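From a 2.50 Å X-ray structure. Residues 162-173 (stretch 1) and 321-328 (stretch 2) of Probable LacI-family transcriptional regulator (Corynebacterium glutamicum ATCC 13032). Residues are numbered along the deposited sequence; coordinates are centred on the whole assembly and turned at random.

Stretch 1, residues 162-173: PTATSNPQPGIA
Stretch 2 (321-328) TTIPTALI

How do the two stretches hold together? They pair as parallel strands, the N-to-C directions 28° apart, with Thr165 beside Thr322 (CA to CA 5.0 Å) and Ser166 beside Ile323 (CA to CA 4.7 Å). Both have extended backbones, with phi/psi of -133/164 at Thr165 and -101/136 at Ile323.

Which backbone groups are satisfied across the pair? Four hydrogen bonds form a ladder that alternates in direction. Thr321 N donates to Thr163 O at 3.0 Å, and Thr165 N returns to Thr321 O at 3.1 Å. Ile323 N then donates to Thr165 O at 3.0 Å, and Asn167 N to Ile323 O at 2.6 Å, short but nearly straight at 169°. Three of these carbonyls also take CA-H contacts: Ala164 CA lies 3.3 Å from Thr321 O, Thr322 CA 3.1 Å from Thr165 O, and Ser166 CA 3.2 Å from Ile323 O.

Where do the side chains go? Thr165 and Thr322, both p, share one face, with Thr165 OG1 3.5 Å from Thr322 CG2. Ser166 (p) and Ile323 (m, m) point to the other. Ser166 OG and Thr325 OG1 are 4.4 Å apart, and each finds its hydrogen bond elsewhere in the structure.

What happens where the ladder stops? Asn167 O and Thr325 N approach to 3.2 Å, but the angle is too poor for a hydrogen bond. The Asn167 side chain (t, chi2 10°) bonds within its own stretch: its OD1 caps the helix by accepting from Gln169 N at 2.9 Å. Helical phi/psi values near -60/-45 follow, and Ile172 N donates to Pro168 O at 3.1 Å.

How does the helix meet Thr325? The CA-to-CB bond of Thr325 points toward the first stretch, with the CB 3.0 Å from Asn167 O and chi1 at -130°, between wells. Its CG2 is modelled 2.9 Å from Gly171 N, too close to be relied on.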

# COMPACT_ATOMS: atom_id res chain seq x y z
N PRO A 162 9.69 24.81 8.31
CA PRO A 162 8.81 24.18 9.29
C PRO A 162 8.71 22.69 9.02
O PRO A 162 8.53 22.28 7.87
CB PRO A 162 7.46 24.88 9.07
CG PRO A 162 7.75 26.11 8.28
CD PRO A 162 9.02 25.87 7.53
N THR A 163 8.88 21.87 10.05
CA THR A 163 8.78 20.43 9.91
C THR A 163 7.76 19.89 10.89
O THR A 163 7.70 20.35 12.03
CB THR A 163 10.12 19.70 10.17
OG1 THR A 163 10.57 20.03 11.49
CG2 THR A 163 11.20 20.09 9.17
N ALA A 164 6.97 18.91 10.45
CA ALA A 164 6.08 18.16 11.32
C ALA A 164 6.50 16.70 11.25
O ALA A 164 6.42 16.09 10.19
CB ALA A 164 4.62 18.32 10.89
N THR A 165 6.96 16.16 12.39
CA THR A 165 7.51 14.81 12.45
C THR A 165 6.90 14.08 13.62
O THR A 165 6.30 14.72 14.49
CB THR A 165 9.05 14.81 12.62
OG1 THR A 165 9.42 15.57 13.77
CG2 THR A 165 9.74 15.35 11.37
N SER A 166 7.02 12.75 13.65
CA SER A 166 6.55 11.98 14.79
C SER A 166 7.66 11.83 15.81
O SER A 166 8.81 11.67 15.43
CB SER A 166 6.03 10.62 14.36
OG SER A 166 7.11 9.72 14.11
N ASN A 167 7.33 11.93 17.09
CA ASN A 167 8.31 11.66 18.14
C ASN A 167 8.31 10.20 18.52
O ASN A 167 7.33 9.71 19.10
CB ASN A 167 8.11 12.53 19.39
CG ASN A 167 9.02 12.11 20.56
OD1 ASN A 167 9.95 11.30 20.41
ND2 ASN A 167 8.74 12.65 21.72
N PRO A 168 9.41 9.49 18.22
CA PRO A 168 9.39 8.03 18.36
C PRO A 168 9.66 7.52 19.75
O PRO A 168 9.44 6.32 20.04
CB PRO A 168 10.47 7.55 17.39
CG PRO A 168 11.29 8.81 17.01
CD PRO A 168 10.69 10.00 17.68
N GLN A 169 10.11 8.40 20.64
CA GLN A 169 10.58 7.95 21.97
C GLN A 169 9.48 7.29 22.86
O GLN A 169 9.72 6.24 23.49
CB GLN A 169 11.31 9.09 22.67
CG GLN A 169 12.05 8.77 23.97
CD GLN A 169 11.12 8.51 25.16
OE1 GLN A 169 10.10 9.19 25.35
NE2 GLN A 169 11.48 7.51 25.96
N PRO A 170 8.28 7.92 22.95
CA PRO A 170 7.21 7.33 23.77
C PRO A 170 6.77 5.94 23.39
O PRO A 170 6.63 5.09 24.27
CB PRO A 170 6.08 8.35 23.63
CG PRO A 170 6.79 9.66 23.31
CD PRO A 170 7.89 9.24 22.41
N GLY A 171 6.56 5.66 22.10
CA GLY A 171 6.25 4.29 21.62
C GLY A 171 7.39 3.28 21.81
O GLY A 171 7.17 2.14 22.31
N ILE A 172 8.60 3.70 21.45
CA ILE A 172 9.78 2.83 21.60
C ILE A 172 10.03 2.47 23.07
O ILE A 172 10.16 1.24 23.45
CB ILE A 172 10.99 3.39 20.89
CG1 ILE A 172 10.72 3.47 19.39
CG2 ILE A 172 12.19 2.50 21.13
CD1 ILE A 172 11.68 4.36 18.58
N ALA A 173 10.00 3.49 23.93
CA ALA A 173 10.13 3.26 25.38
C ALA A 173 9.07 2.31 25.91
O ALA A 173 9.40 1.41 26.69
CB ALA A 173 10.08 4.53 26.12
N THR A 321 7.39 21.07 14.92
CA THR A 321 6.34 20.40 15.69
C THR A 321 6.37 18.85 15.63
O THR A 321 6.62 18.27 14.58
CB THR A 321 4.92 20.96 15.34
OG1 THR A 321 4.04 20.76 16.45
CG2 THR A 321 4.31 20.29 14.11
N THR A 322 6.12 18.20 16.77
CA THR A 322 6.11 16.75 16.85
C THR A 322 4.79 16.17 17.38
O THR A 322 4.17 16.68 18.30
CB THR A 322 7.29 16.14 17.71
OG1 THR A 322 7.21 16.60 19.07
CG2 THR A 322 8.67 16.44 17.10
N ILE A 323 4.39 15.07 16.77
CA ILE A 323 3.24 14.32 17.18
C ILE A 323 3.86 13.18 17.93
O ILE A 323 4.82 12.63 17.45
CB ILE A 323 2.55 13.73 15.95
CG1 ILE A 323 2.16 14.85 14.98
CG2 ILE A 323 1.40 12.86 16.33
CD1 ILE A 323 1.23 15.87 15.54
N PRO A 324 3.32 12.80 19.11
CA PRO A 324 3.97 11.66 19.75
C PRO A 324 3.53 10.36 19.07
O PRO A 324 2.63 10.35 18.19
CB PRO A 324 3.41 11.71 21.17
CG PRO A 324 2.03 12.15 20.96
CD PRO A 324 2.15 13.24 19.88
N THR A 325 4.15 9.27 19.50
CA THR A 325 4.00 7.98 18.89
C THR A 325 3.39 7.07 19.97
O THR A 325 3.55 7.36 21.16
CB THR A 325 5.39 7.53 18.49
OG1 THR A 325 5.37 7.11 17.13
CG2 THR A 325 5.94 6.46 19.39
N ALA A 326 2.65 6.02 19.58
CA ALA A 326 1.98 5.23 20.60
C ALA A 326 2.08 3.73 20.38
O ALA A 326 2.19 3.29 19.25
CB ALA A 326 0.51 5.68 20.73
N LEU A 327 2.08 2.95 21.45
CA LEU A 327 2.07 1.48 21.37
C LEU A 327 0.63 0.89 21.41
O LEU A 327 -0.06 1.00 22.42
CB LEU A 327 2.89 0.90 22.52
CG LEU A 327 3.07 -0.61 22.52
CD1 LEU A 327 4.08 -1.02 21.44
CD2 LEU A 327 3.62 -1.05 23.87
N ILE A 328 0.21 0.25 20.31
CA ILE A 328 -1.01 -0.51 20.23
C ILE A 328 -0.69 -1.95 20.71
O ILE A 328 -0.04 -2.72 20.01
CB ILE A 328 -1.55 -0.53 18.76
CG1 ILE A 328 -1.46 0.84 18.09
CG2 ILE A 328 -2.98 -1.07 18.68
CD1 ILE A 328 -2.12 2.00 18.81